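Local coordinates for protein putative dioxygenase (Nostoc punctiforme, PDB 2PEB) that is a putative dioxygenase of the Dopa 4,5-dioxygenase family, probably opening aromatic rings at a metal site that holds zinc in this crystal, at residues F12-Y17 against V59-N64; R36-L41 against P63-K68; D81-P86 against S99-A104; E31-R36 against P71-N76. All blocks are in the same frame, centred on the assembly; numbering follows the deposited sequence. Where two conformers were deposited one is given.

Contact 1: F12-Y17 against V59-N64. With ZN (zinc ion), chain C.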
loop_
_atom_site.group_PDB
_atom_site.type_symbol
_atom_site.label_atom_id
_atom_site.label_comp_id
_atom_site.label_asym_id
_atom_site.label_seq_id
_atom_site.Cartn_x
_atom_site.Cartn_y
_atom_site.Cartn_z
ATOM N N PHE A 12 4.547 9.358 -7.849
ATOM C CA PHE A 12 4.600 8.809 -6.502
ATOM C C PHE A 12 5.946 8.975 -5.856
ATOM O O PHE A 12 6.979 9.070 -6.535
ATOM C CB PHE A 12 4.248 7.309 -6.462
ATOM C CG PHE A 12 2.895 7.011 -6.985
ATOM C CD1 PHE A 12 2.708 6.776 -8.335
ATOM C CD2 PHE A 12 1.808 6.921 -6.129
ATOM C CE1 PHE A 12 1.446 6.502 -8.849
ATOM C CE2 PHE A 12 0.526 6.661 -6.636
ATOM C CZ PHE A 12 0.358 6.428 -8.008
ATOM N N HIS A 13 5.924 9.051 -4.532
ATOM C CA HIS A 13 7.114 8.861 -3.706
ATOM C C HIS A 13 6.987 7.638 -2.878
ATOM O O HIS A 13 5.933 7.373 -2.330
ATOM C CB HIS A 13 7.234 9.990 -2.708
ATOM C CG HIS A 13 7.743 11.264 -3.271
ATOM N ND1 HIS A 13 7.969 12.369 -2.478
ATOM C CD2 HIS A 13 8.105 11.609 -4.529
ATOM C CE1 HIS A 13 8.429 13.350 -3.240
ATOM N NE2 HIS A 13 8.546 12.910 -4.482
ATOM N N ALA A 14 8.057 6.885 -2.771
ATOM C CA ALA A 14 8.296 5.967 -1.652
ATOM C C ALA A 14 9.307 6.582 -0.669
ATOM O O ALA A 14 10.333 7.106 -1.068
ATOM C CB ALA A 14 8.771 4.673 -2.163
ATOM N N HIS A 15 8.956 6.571 0.612
ATOM C CA HIS A 15 9.843 6.948 1.727
ATOM C C HIS A 15 10.189 5.647 2.468
ATOM O O HIS A 15 9.311 4.969 3.017
ATOM C CB HIS A 15 9.207 8.036 2.614
ATOM C CG HIS A 15 9.018 9.345 1.880
ATOM N ND1 HIS A 15 9.994 10.325 1.881
ATOM C CD2 HIS A 15 8.008 9.829 1.117
ATOM C CE1 HIS A 15 9.616 11.332 1.128
ATOM N NE2 HIS A 15 8.396 11.091 0.696
ATOM N N VAL A 16 11.458 5.263 2.397
ATOM C CA VAL A 16 11.950 4.027 2.989
ATOM C C VAL A 16 12.616 4.399 4.284
ATOM O O VAL A 16 13.660 5.088 4.305
ATOM C CB VAL A 16 12.936 3.309 2.039
ATOM C CG1 VAL A 16 13.417 2.006 2.663
ATOM C CG2 VAL A 16 12.309 3.043 0.654
ATOM N N TYR A 17 11.976 4.024 5.390
ATOM C CA TYR A 17 12.457 4.320 6.713
ATOM C C TYR A 17 13.473 3.290 7.197
ATOM O O TYR A 17 13.417 2.101 6.843
ATOM C CB TYR A 17 11.284 4.460 7.697
ATOM C CG TYR A 17 10.346 5.551 7.261
ATOM C CD1 TYR A 17 10.592 6.862 7.614
ATOM C CD2 TYR A 17 9.219 5.286 6.456
ATOM C CE1 TYR A 17 9.778 7.893 7.176
ATOM C CE2 TYR A 17 8.367 6.326 6.033
ATOM C CZ TYR A 17 8.665 7.631 6.413
ATOM O OH TYR A 17 7.905 8.692 6.003
ATOM N N VAL A 59 12.330 7.985 -2.839
ATOM C CA VAL A 59 12.382 7.437 -4.170
ATOM C C VAL A 59 11.170 8.010 -4.914
ATOM O O VAL A 59 10.037 7.758 -4.481
ATOM C CB VAL A 59 12.202 5.906 -4.133
ATOM C CG1 VAL A 59 12.465 5.281 -5.514
ATOM C CG2 VAL A 59 13.128 5.272 -3.085
ATOM N N ALA A 60 11.382 8.746 -5.995
ATOM C CA ALA A 60 10.328 9.313 -6.847
ATOM C C ALA A 60 10.203 8.547 -8.145
ATOM O O ALA A 60 11.192 8.161 -8.731
ATOM C CB ALA A 60 10.572 10.814 -7.158
ATOM N N PHE A 61 8.967 8.405 -8.635
ATOM C CA PHE A 61 8.722 7.797 -9.934
ATOM C C PHE A 61 7.432 8.304 -10.541
ATOM O O PHE A 61 6.509 8.740 -9.829
ATOM C CB PHE A 61 8.709 6.282 -9.877
ATOM C CG PHE A 61 7.915 5.707 -8.743
ATOM C CD1 PHE A 61 8.493 5.573 -7.464
ATOM C CD2 PHE A 61 6.642 5.240 -8.916
ATOM C CE1 PHE A 61 7.792 5.049 -6.411
ATOM C CE2 PHE A 61 5.936 4.666 -7.818
ATOM C CZ PHE A 61 6.512 4.576 -6.593
ATOM N N LEU A 62 7.379 8.228 -11.856
ATOM C CA LEU A 62 6.149 8.521 -12.613
ATOM C C LEU A 62 5.112 7.408 -12.430
ATOM O O LEU A 62 5.452 6.318 -12.009
ATOM C CB LEU A 62 6.451 8.706 -14.091
ATOM C CG LEU A 62 7.240 9.981 -14.433
ATOM C CD1 LEU A 62 7.629 9.973 -15.893
ATOM C CD2 LEU A 62 6.400 11.237 -14.085
ATOM N N PRO A 63 3.835 7.709 -12.713
ATOM C CA PRO A 63 2.795 6.701 -12.516
ATOM C C PRO A 63 3.030 5.370 -13.219
ATOM O O PRO A 63 2.618 4.328 -12.649
ATOM C CB PRO A 63 1.538 7.409 -12.987
ATOM C CG PRO A 63 1.813 8.841 -12.657
ATOM C CD PRO A 63 3.253 8.988 -13.133
ATOM N N ASN A 64 3.690 5.377 -14.387
ATOM C CA ASN A 64 3.989 4.132 -15.121
ATOM C C ASN A 64 4.968 3.140 -14.425
ATOM O O ASN A 64 5.182 2.029 -14.907
ATOM C CB ASN A 64 4.342 4.384 -16.574
ATOM C CG ASN A 64 5.741 4.915 -16.781
ATOM O OD1 ASN A 64 6.573 4.943 -15.897
ATOM N ND2 ASN A 64 6.015 5.289 -18.022
HETATM ZN ZN ZN C . 7.462 12.241 -0.470
#
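The rings of Phe12 and Phe61 have planes only 25° apart, yet they are displaced with little overlap, centroids 5.8 Å apart. Over one face of the Phe61 ring, toward its rim, sits Phe12 O; at the edge of the Phe12 ring, in its plane, lies Pro63 CA. They belong to neighbouring antiparallel strands of the central sheet, 11-18 and 55-61. The CG of Phe61 stands between its backbone N and carbonyl carbon (chi1 46°), and CE2 of that ring comes 3.4 Å from Phe12 CB. Ala14 and Val59 continue the same apolar face; Leu33 of helix 23-36 packs on Val59, and Phe66 of helix 66-76 meets the Phe12 ring. An alanine in place of Phe61 would probably open a gap beside Phe12 CB and leave the Phe12 ring freer to shift.

Two hydrogen-bonded pairs, Phe12 with Phe61 and Ala14 with Val59, fix the register. Between them His13 and Ala60 form a non-hydrogen-bonded pair on the other face, where Ala60 CB lies 3.7 Å from His13 CD2. There His13 and His15 share the zinc ion with His85, His13 ND1 lying 2.1 Å and His15 NE2 1.9 Å from the metal.

Contact 2: R36-L41 against P63-K68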
loop_
_atom_site.group_PDB
_atom_site.type_symbol
_atom_site.label_atom_id
_atom_site.label_comp_id
_atom_site.label_asym_id
_atom_site.label_seq_id
_atom_site.Cartn_x
_atom_site.Cartn_y
_atom_site.Cartn_z
ATOM N N ARG A 36 16.788 -1.387 -11.106
ATOM C CA ARG A 36 15.675 -2.012 -11.856
ATOM C C ARG A 36 14.649 -1.078 -12.480
ATOM O O ARG A 36 14.040 -1.420 -13.469
ATOM C CB ARG A 36 14.927 -2.979 -10.952
ATOM C CG ARG A 36 15.700 -4.172 -10.503
ATOM C CD ARG A 36 14.951 -5.018 -9.482
ATOM N NE ARG A 36 15.619 -6.303 -9.290
ATOM C CZ ARG A 36 16.751 -6.487 -8.620
ATOM N NH1 ARG A 36 17.378 -5.469 -8.032
ATOM N NH2 ARG A 36 17.272 -7.714 -8.545
ATOM N N PHE A 37 14.386 0.068 -11.851
ATOM C CA PHE A 37 13.218 0.859 -12.196
ATOM C C PHE A 37 13.610 2.271 -12.586
ATOM O O PHE A 37 14.761 2.697 -12.407
ATOM C CB PHE A 37 12.209 0.855 -11.048
ATOM C CG PHE A 37 11.881 -0.531 -10.561
ATOM C CD1 PHE A 37 11.263 -1.448 -11.384
ATOM C CD2 PHE A 37 12.285 -0.940 -9.288
ATOM C CE1 PHE A 37 10.992 -2.764 -10.906
ATOM C CE2 PHE A 37 12.031 -2.230 -8.812
ATOM C CZ PHE A 37 11.418 -3.156 -9.647
ATOM N N GLU A 38 12.649 2.966 -13.201
ATOM C CA GLU A 38 12.828 4.360 -13.568
ATOM C C GLU A 38 12.442 5.203 -12.383
ATOM O O GLU A 38 11.262 5.481 -12.123
ATOM C CB GLU A 38 12.022 4.698 -14.797
ATOM C CG GLU A 38 12.424 3.851 -15.988
ATOM C CD GLU A 38 11.571 4.086 -17.238
ATOM O OE1 GLU A 38 10.661 4.945 -17.242
ATOM O OE2 GLU A 38 11.838 3.401 -18.238
ATOM N N VAL A 39 13.440 5.539 -11.587
ATOM C CA VAL A 39 13.230 6.262 -10.342
ATOM C C VAL A 39 14.269 7.370 -10.170
ATOM O O VAL A 39 15.281 7.401 -10.844
ATOM C CB VAL A 39 13.333 5.355 -9.094
ATOM C CG1 VAL A 39 12.225 4.290 -9.066
ATOM C CG2 VAL A 39 14.741 4.742 -8.999
ATOM N N GLN A 40 13.927 8.341 -9.342
ATOM C CA GLN A 40 14.826 9.415 -8.928
ATOM C C GLN A 40 15.059 9.194 -7.445
ATOM O O GLN A 40 14.119 9.253 -6.668
ATOM C CB GLN A 40 14.175 10.796 -9.172
ATOM C CG GLN A 40 13.441 10.966 -10.522
ATOM C CD GLN A 40 12.007 11.570 -10.402
ATOM O OE1 GLN A 40 11.014 10.898 -10.714
ATOM N NE2 GLN A 40 11.909 12.831 -9.973
ATOM N N LEU A 41 16.296 8.919 -7.054
ATOM C CA LEU A 41 16.626 8.644 -5.697
ATOM C C LEU A 41 17.079 9.922 -5.041
ATOM O O LEU A 41 18.006 10.561 -5.521
ATOM C CB LEU A 41 17.734 7.604 -5.633
ATOM C CG LEU A 41 17.383 6.225 -6.172
ATOM C CD1 LEU A 41 18.583 5.291 -6.092
ATOM C CD2 LEU A 41 16.188 5.636 -5.388
ATOM N N PRO A 63 3.835 7.709 -12.713
ATOM C CA PRO A 63 2.795 6.701 -12.516
ATOM C C PRO A 63 3.030 5.370 -13.219
ATOM O O PRO A 63 2.618 4.328 -12.649
ATOM C CB PRO A 63 1.538 7.409 -12.987
ATOM C CG PRO A 63 1.813 8.841 -12.657
ATOM C CD PRO A 63 3.253 8.988 -13.133
ATOM N N ASN A 64 3.690 5.377 -14.387
ATOM C CA ASN A 64 3.989 4.132 -15.121
ATOM C C ASN A 64 4.968 3.140 -14.425
ATOM O O ASN A 64 5.182 2.029 -14.907
ATOM C CB ASN A 64 4.342 4.384 -16.574
ATOM C CG ASN A 64 5.741 4.915 -16.781
ATOM O OD1 ASN A 64 6.573 4.943 -15.897
ATOM N ND2 ASN A 64 6.015 5.289 -18.022
ATOM N N GLN A 65 5.547 3.529 -13.301
ATOM C CA GLN A 65 6.364 2.638 -12.496
ATOM C C GLN A 65 5.675 2.064 -11.262
ATOM O O GLN A 65 6.255 1.243 -10.559
ATOM C CB GLN A 65 7.611 3.419 -12.063
ATOM C CG GLN A 65 8.486 3.887 -13.201
ATOM C CD GLN A 65 9.018 2.769 -14.075
ATOM O OE1 GLN A 65 9.850 1.942 -13.627
ATOM N NE2 GLN A 65 8.534 2.708 -15.297
ATOM N N PHE A 66 4.435 2.487 -10.993
ATOM C CA PHE A 66 3.746 2.142 -9.776
ATOM C C PHE A 66 3.595 0.635 -9.691
ATOM O O PHE A 66 3.955 0.033 -8.647
ATOM C CB PHE A 66 2.406 2.896 -9.662
ATOM C CG PHE A 66 1.675 2.606 -8.440
ATOM C CD1 PHE A 66 1.884 3.346 -7.283
ATOM C CD2 PHE A 66 0.740 1.569 -8.413
ATOM C CE1 PHE A 66 1.195 3.070 -6.137
ATOM C CE2 PHE A 66 0.054 1.293 -7.258
ATOM C CZ PHE A 66 0.283 2.031 -6.100
ATOM N N ASP A 67 3.262 0.002 -10.806
ATOM C CA ASP A 67 3.055 -1.464 -10.783
ATOM C C ASP A 67 4.372 -2.249 -10.960
ATOM O O ASP A 67 4.376 -3.504 -11.028
ATOM C CB ASP A 67 1.970 -1.888 -11.772
ATOM C CG ASP A 67 2.393 -1.775 -13.196
ATOM O OD1 ASP A 67 3.580 -1.461 -13.481
ATOM O OD2 ASP A 67 1.514 -2.030 -14.036
ATOM N N LYS A 68 5.486 -1.528 -11.023
ATOM C CA LYS A 68 6.789 -2.144 -10.996
ATOM C C LYS A 68 7.434 -1.977 -9.646
ATOM O O LYS A 68 7.776 -2.963 -8.996
ATOM C CB LYS A 68 7.676 -1.595 -12.121
ATOM C CG LYS A 68 7.002 -1.794 -13.495
ATOM C CD LYS A 68 7.736 -1.085 -14.624
ATOM C CE LYS A 68 7.029 -1.286 -15.973
ATOM N NZ LYS A 68 6.296 -2.586 -16.024
HETATM O O HOH W 1 8.941 6.443 -15.824
#
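Gln65 reaches Glu38 with a side chain bent at chi2 (-59°), its CG anti to its own carbonyl carbon. Its OE1 takes the backbone N-H of Glu38, with N to OE1 3.0 Å and the donor well above the amide plane. The amide's other end is held too, since Gln65 NE2 donates to Asn64 OD1 at 3.0 Å, nearly straight and within the Gln65 amide plane. Glu38 runs extended beyond CG and crosses Gln65 at about a right angle, its carboxylate stacked on the amide with the planes 8° apart. The contact ties the turn between helix 23-36 and strand 40-45 to the 3-10 turn that leads into helix 66-76. One water donates to both Glu38 OE1 and Asn64 OD1. Toward Lys68, the Phe37 ring has Lys68 C over one face, near its rim, and Arg36 CB over the other's centre. Phe37 CG is anti to its carbonyl carbon (chi1 -51°), and the side chain crosses Lys68 obliquely, Phe37 CD1 3.7 Å from Lys68 CB.

Contact 3: D81-P86 against S99-A104. With ZN (zinc ion), chain C; EDO (1,2-ethanediol), chain I; EDO (1,2-ethanediol), chain F.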
loop_
_atom_site.group_PDB
_atom_site.type_symbol
_atom_site.label_atom_id
_atom_site.label_comp_id
_atom_site.label_asym_id
_atom_site.label_seq_id
_atom_site.Cartn_x
_atom_site.Cartn_y
_atom_site.Cartn_z
ATOM N N ASP A 81 9.814 -0.482 6.927
ATOM C CA ASP A 81 8.531 0.202 6.782
ATOM C C ASP A 81 8.677 1.245 5.689
ATOM O O ASP A 81 9.705 1.971 5.646
ATOM C CB ASP A 81 8.113 0.863 8.092
ATOM C CG ASP A 81 8.065 -0.129 9.249
ATOM O OD1 ASP A 81 7.535 -1.247 9.032
ATOM O OD2 ASP A 81 8.564 0.167 10.367
ATOM N N ILE A 82 7.672 1.324 4.823
ATOM C CA ILE A 82 7.720 2.132 3.626
ATOM C C ILE A 82 6.377 2.791 3.397
ATOM O O ILE A 82 5.340 2.166 3.291
ATOM C CB ILE A 82 8.127 1.300 2.371
ATOM C CG1 ILE A 82 9.475 0.650 2.561
ATOM C CG2 ILE A 82 8.222 2.126 1.138
ATOM C CD1 ILE A 82 9.826 -0.259 1.434
ATOM N N LEU A 83 6.414 4.109 3.408
ATOM C CA LEU A 83 5.342 4.928 2.953
ATOM C C LEU A 83 5.374 5.163 1.457
ATOM O O LEU A 83 6.398 5.569 0.894
ATOM C CB LEU A 83 5.458 6.280 3.635
ATOM C CG LEU A 83 4.465 7.351 3.187
ATOM C CD1 LEU A 83 3.050 6.992 3.662
ATOM C CD2 LEU A 83 4.839 8.747 3.740
ATOM N N VAL A 84 4.270 4.922 0.783
ATOM C CA VAL A 84 4.114 5.346 -0.596
ATOM C C VAL A 84 2.950 6.345 -0.720
ATOM O O VAL A 84 1.868 6.088 -0.275
ATOM C CB VAL A 84 3.898 4.175 -1.587
ATOM C CG1 VAL A 84 3.733 4.720 -3.058
ATOM C CG2 VAL A 84 5.045 3.121 -1.468
ATOM N N HIS A 85 3.212 7.504 -1.303
ATOM C CA HIS A 85 2.210 8.531 -1.430
ATOM C C HIS A 85 2.215 9.065 -2.847
ATOM O O HIS A 85 3.237 9.062 -3.516
ATOM C CB HIS A 85 2.326 9.636 -0.348
ATOM C CG HIS A 85 3.463 10.592 -0.535
ATOM N ND1 HIS A 85 3.431 11.587 -1.484
ATOM C CD2 HIS A 85 4.646 10.740 0.118
ATOM C CE1 HIS A 85 4.571 12.271 -1.448
ATOM N NE2 HIS A 85 5.320 11.787 -0.475
ATOM N N PRO A 86 1.045 9.476 -3.317
ATOM C CA PRO A 86 0.929 10.123 -4.603
ATOM C C PRO A 86 1.327 11.564 -4.499
ATOM O O PRO A 86 1.509 12.086 -3.389
ATOM C CB PRO A 86 -0.552 9.991 -4.911
ATOM C CG PRO A 86 -1.179 10.041 -3.562
ATOM C CD PRO A 86 -0.287 9.381 -2.651
ATOM N N SER A 99 -2.230 7.924 1.032
ATOM C CA SER A 99 -1.020 7.152 1.031
ATOM C C SER A 99 -1.317 5.684 1.358
ATOM O O SER A 99 -2.471 5.331 1.671
ATOM C CB SER A 99 -0.016 7.741 2.048
ATOM O OG SER A 99 -0.651 7.915 3.295
ATOM N N LEU A 100 -0.299 4.855 1.255
ATOM C CA LEU A 100 -0.346 3.474 1.723
ATOM C C LEU A 100 0.950 3.155 2.426
ATOM O O LEU A 100 1.965 3.828 2.189
ATOM C CB LEU A 100 -0.547 2.525 0.538
ATOM C CG LEU A 100 0.543 2.404 -0.494
ATOM C CD1 LEU A 100 1.712 1.536 0.014
ATOM C CD2 LEU A 100 -0.097 1.882 -1.828
ATOM N N TRP A 101 0.936 2.056 3.173
ATOM C CA TRP A 101 2.068 1.628 3.967
ATOM C C TRP A 101 2.370 0.175 3.707
ATOM O O TRP A 101 1.435 -0.639 3.634
ATOM C CB TRP A 101 1.817 1.806 5.449
ATOM C CG TRP A 101 2.014 3.170 5.918
ATOM C CD1 TRP A 101 1.044 4.096 6.099
ATOM C CD2 TRP A 101 3.247 3.778 6.309
ATOM N NE1 TRP A 101 1.586 5.254 6.573
ATOM C CE2 TRP A 101 2.939 5.080 6.735
ATOM C CE3 TRP A 101 4.578 3.334 6.383
ATOM C CZ2 TRP A 101 3.903 5.962 7.195
ATOM C CZ3 TRP A 101 5.533 4.215 6.856
ATOM C CH2 TRP A 101 5.191 5.511 7.254
ATOM N N LEU A 102 3.659 -0.093 3.554
ATOM C CA LEU A 102 4.215 -1.434 3.578
ATOM C C LEU A 102 4.903 -1.583 4.929
ATOM O O LEU A 102 5.639 -0.707 5.337
ATOM C CB LEU A 102 5.206 -1.619 2.439
ATOM C CG LEU A 102 4.818 -1.060 1.067
ATOM C CD1 LEU A 102 5.917 -1.447 0.096
ATOM C CD2 LEU A 102 3.464 -1.564 0.603
ATOM N N GLY A 103 4.633 -2.679 5.629
ATOM C CA GLY A 103 5.164 -2.896 6.961
ATOM C C GLY A 103 4.245 -2.230 7.951
ATOM O O GLY A 103 3.018 -2.274 7.811
ATOM N N ALA A 104 4.810 -1.599 8.953
ATOM C CA ALA A 104 4.002 -1.047 10.017
ATOM C C ALA A 104 4.088 0.475 9.911
ATOM O O ALA A 104 5.186 1.033 9.831
ATOM C CB ALA A 104 4.489 -1.573 11.386
HETATM ZN ZN ZN C . 7.462 12.241 -0.470
HETATM C C1 EDO I . 2.741 -5.762 5.437
HETATM O O1 EDO I . 2.640 -4.435 4.897
HETATM C C2 EDO I . 1.587 -5.976 6.380
HETATM O O2 EDO I . 1.479 -4.808 7.201
HETATM C C1 EDO F . -2.221 6.416 5.627
HETATM O O1 EDO F . -2.425 5.345 6.547
HETATM C C2 EDO F . -3.303 6.280 4.589
HETATM O O2 EDO F . -3.309 4.913 4.131
#
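Leu83 and Trp101 meet at the apolar centre, where Leu83 CB sits over the six-membered ring, 3.8 Å from its centroid and only 13° off the ring normal. Leu83 CD1 lies over the same indole, toward its rim and nearest CE2. Leu83 CD1 also touches Ser99 CB at 3.5 Å. A serine in place of Trp101 would probably leave Leu83 without the flat surface it packs on and its isobutyl group freer to turn.

On the opposite side of the sheet Val84 and Leu100 lie side by side, with Val84 CB 3.8 Å from Leu100 CD1, and Ile82 packs on Leu102. Leu73 of helix 66-76 covers Ile82 and Leu102, while Leu100 and Leu102 also meet each other's counterparts in the second subunit. Backbone hydrogen bonds run both ways between Ile82 and Leu102 and between Val84 and Leu100.

At the polar edge Asp81 OD1 accepts Ala104 N at 2.7 Å, an almost straight bond that reaches it from above the carboxylate plane. At the backbone angles of Gly103, just before Ala104 and facing Asp81, a CB would jam against the preceding carbonyl O and also strike Asp81 OD1. At the far end His85 ND1 donates to Pro86 O at 2.8 Å, which would fix the ring's rotation while NE2 binds zinc 2.2 Å away. This antiparallel strand pair, outermost in this chain's sheet, supplies His85 to the three-histidine zinc site completed by His13 and His15.

Contact 4: E31-R36 against P71-N76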
loop_
_atom_site.group_PDB
_atom_site.type_symbol
_atom_site.label_atom_id
_atom_site.label_comp_id
_atom_site.label_asym_id
_atom_site.label_seq_id
_atom_site.Cartn_x
_atom_site.Cartn_y
_atom_site.Cartn_z
ATOM N N GLU A 31 19.644 0.096 -3.720
ATOM C CA GLU A 31 20.385 -0.368 -4.896
ATOM C C GLU A 31 19.500 -1.204 -5.808
ATOM O O GLU A 31 19.541 -1.066 -7.028
ATOM C CB GLU A 31 21.582 -1.180 -4.472
ATOM C CG GLU A 31 22.491 -1.587 -5.632
ATOM C CD GLU A 31 22.079 -2.852 -6.359
ATOM O OE1 GLU A 31 21.328 -3.655 -5.771
ATOM O OE2 GLU A 31 22.507 -3.053 -7.527
ATOM N N GLY A 32 18.669 -2.048 -5.232
ATOM C CA GLY A 32 17.713 -2.815 -6.019
ATOM C C GLY A 32 16.775 -1.925 -6.814
ATOM O O GLY A 32 16.478 -2.186 -7.967
ATOM N N LEU A 33 16.291 -0.860 -6.183
ATOM C CA LEU A 33 15.438 0.072 -6.875
ATOM C C LEU A 33 16.179 0.789 -8.019
ATOM O O LEU A 33 15.650 0.928 -9.140
ATOM C CB LEU A 33 14.921 1.124 -5.914
ATOM C CG LEU A 33 13.898 0.616 -4.949
ATOM C CD1 LEU A 33 13.664 1.668 -3.846
ATOM C CD2 LEU A 33 12.609 0.309 -5.693
ATOM N N GLY A 34 17.345 1.338 -7.733
ATOM C CA GLY A 34 18.088 2.111 -8.733
ATOM C C GLY A 34 18.600 1.280 -9.906
ATOM O O GLY A 34 18.853 1.802 -10.974
ATOM N N ALA A 35 18.684 -0.022 -9.691
ATOM C CA ALA A 35 19.139 -0.995 -10.686
ATOM C C ALA A 35 18.016 -1.385 -11.610
ATOM O O ALA A 35 18.240 -1.710 -12.763
ATOM C CB ALA A 35 19.654 -2.259 -9.972
ATOM N N ARG A 36 16.788 -1.387 -11.106
ATOM C CA ARG A 36 15.675 -2.012 -11.856
ATOM C C ARG A 36 14.649 -1.078 -12.480
ATOM O O ARG A 36 14.040 -1.420 -13.469
ATOM C CB ARG A 36 14.927 -2.979 -10.952
ATOM C CG ARG A 36 15.700 -4.172 -10.503
ATOM C CD ARG A 36 14.951 -5.018 -9.482
ATOM N NE ARG A 36 15.619 -6.303 -9.290
ATOM C CZ ARG A 36 16.751 -6.487 -8.620
ATOM N NH1 ARG A 36 17.378 -5.469 -8.032
ATOM N NH2 ARG A 36 17.272 -7.714 -8.545
ATOM N N PRO A 71 4.967 -3.394 -6.260
ATOM C CA PRO A 71 5.047 -4.874 -6.082
ATOM C C PRO A 71 6.441 -5.408 -5.759
ATOM O O PRO A 71 6.574 -6.331 -4.942
ATOM C CB PRO A 71 4.466 -5.409 -7.375
ATOM C CG PRO A 71 3.602 -4.297 -7.915
ATOM C CD PRO A 71 4.387 -3.043 -7.566
ATOM N N TRP A 72 7.488 -4.800 -6.329
ATOM C CA TRP A 72 8.832 -5.188 -5.965
ATOM C C TRP A 72 9.125 -4.978 -4.499
ATOM O O TRP A 72 9.673 -5.870 -3.845
ATOM C CB TRP A 72 9.880 -4.524 -6.841
ATOM C CG TRP A 72 11.242 -5.092 -6.698
ATOM C CD1 TRP A 72 11.780 -6.159 -7.373
ATOM C CD2 TRP A 72 12.282 -4.610 -5.819
ATOM N NE1 TRP A 72 13.083 -6.359 -6.962
ATOM C CE2 TRP A 72 13.414 -5.423 -6.008
ATOM C CE3 TRP A 72 12.362 -3.552 -4.892
ATOM C CZ2 TRP A 72 14.585 -5.237 -5.292
ATOM C CZ3 TRP A 72 13.554 -3.366 -4.184
ATOM C CH2 TRP A 72 14.642 -4.198 -4.398
ATOM N N LEU A 73 8.826 -3.806 -3.961
ATOM C CA LEU A 73 8.990 -3.527 -2.547
ATOM C C LEU A 73 8.114 -4.414 -1.649
ATOM O O LEU A 73 8.520 -4.829 -0.559
ATOM C CB LEU A 73 8.715 -2.040 -2.296
ATOM C CG LEU A 73 9.746 -1.044 -2.845
ATOM C CD1 LEU A 73 9.207 0.399 -2.693
ATOM C CD2 LEU A 73 11.024 -1.277 -2.113
HETATM N N MSE A 74 6.929 -4.750 -2.139
HETATM C CA MSE A 74 6.081 -5.692 -1.415
HETATM C C MSE A 74 6.808 -6.961 -1.043
HETATM O O MSE A 74 6.696 -7.489 0.069
HETATM C CB MSE A 74 4.847 -6.045 -2.228
HETATM C CG MSE A 74 3.694 -5.017 -2.068
HETATM SE SE MSE A 74 2.308 -4.966 -3.384
HETATM C CE MSE A 74 0.988 -5.623 -2.286
ATOM N N LEU A 75 7.603 -7.444 -2.029
ATOM C CA LEU A 75 8.252 -8.688 -1.938
ATOM C C LEU A 75 9.652 -8.546 -1.348
ATOM O O LEU A 75 10.171 -9.496 -0.741
ATOM C CB LEU A 75 8.373 -9.357 -3.305
ATOM C CG LEU A 75 7.086 -9.733 -4.026
ATOM C CD1 LEU A 75 7.404 -10.480 -5.359
ATOM C CD2 LEU A 75 6.244 -10.584 -3.130
ATOM N N ASN A 76 10.276 -7.373 -1.484
ATOM C CA ASN A 76 11.738 -7.250 -1.262
ATOM C C ASN A 76 12.145 -6.198 -0.225
ATOM O O ASN A 76 13.343 -5.939 -0.021
ATOM C CB ASN A 76 12.473 -6.950 -2.576
ATOM C CG ASN A 76 12.428 -8.083 -3.530
ATOM O OD1 ASN A 76 13.130 -9.076 -3.326
ATOM N ND2 ASN A 76 11.642 -7.958 -4.581
#
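Helices 31-36 and 71-76 run roughly antiparallel, their axes at 148° and no nearer than 11.4 Å, a wide spacing that Trp72 bridges. Its CG is anti to the backbone N (chi1 -168°), and the indole reaches across to Gly32, where CH2 comes 3.7 Å from Gly32 CA. A CB at that position would clash with CH2, so the bare glycine backbone admits the ring. Leu33 crosses the indole obliquely, its CD2 lying 4.0 Å from Trp72 CE3 and 4.2 Å from Leu73 CD2. These are the last turns of helices 23-36 and 66-76, the two helices of a ferredoxin-like (beta-alpha-beta-beta-alpha-beta) alpha+beta fold, packed over one side of the antiparallel sheet.

Toward the outside Arg36 runs extended from CG to NE and crosses Trp72 at about a right angle. Its CD lies 3.4 Å from Trp72 NE1, and Trp72 CZ2 sits over one face of the guanidinium, whose plane is turned 29° from the ring. In the guanidinium plane, NH1 makes a weak hydrogen bond back to Gly32 O. Over one face of the indole, toward its rim, lies Asn76 ND2, which donates to Trp72 O at 3.0 Å and to Glu4 O of the second subunit.

Overall arrangement
Contacts 1 and 3 meet at the metal: their centres are about 10 Å apart, strands 11-18 and 82-87 are neighbours in the sheet, and His15 NE2 comes within 3.4 Å of His85 NE2 at the shared zinc. Contact 2 ends on the same stretch of chain as contact 1, sharing Pro63 and Asn64, with centres about 7 Å apart. Contact 4, its centre about 9 Å from that of contact 2, shares Arg36 with it, and Phe37 CZ packs 3.5 Å from Trp72 CB. Leu73 then joins contact 4 to contact 3, its CB lying 3.7 Å from Leu102 CD1. The helical layer of contact 4 stays distant from the metal, the Leu73 side chain being about 12 Å from the zinc.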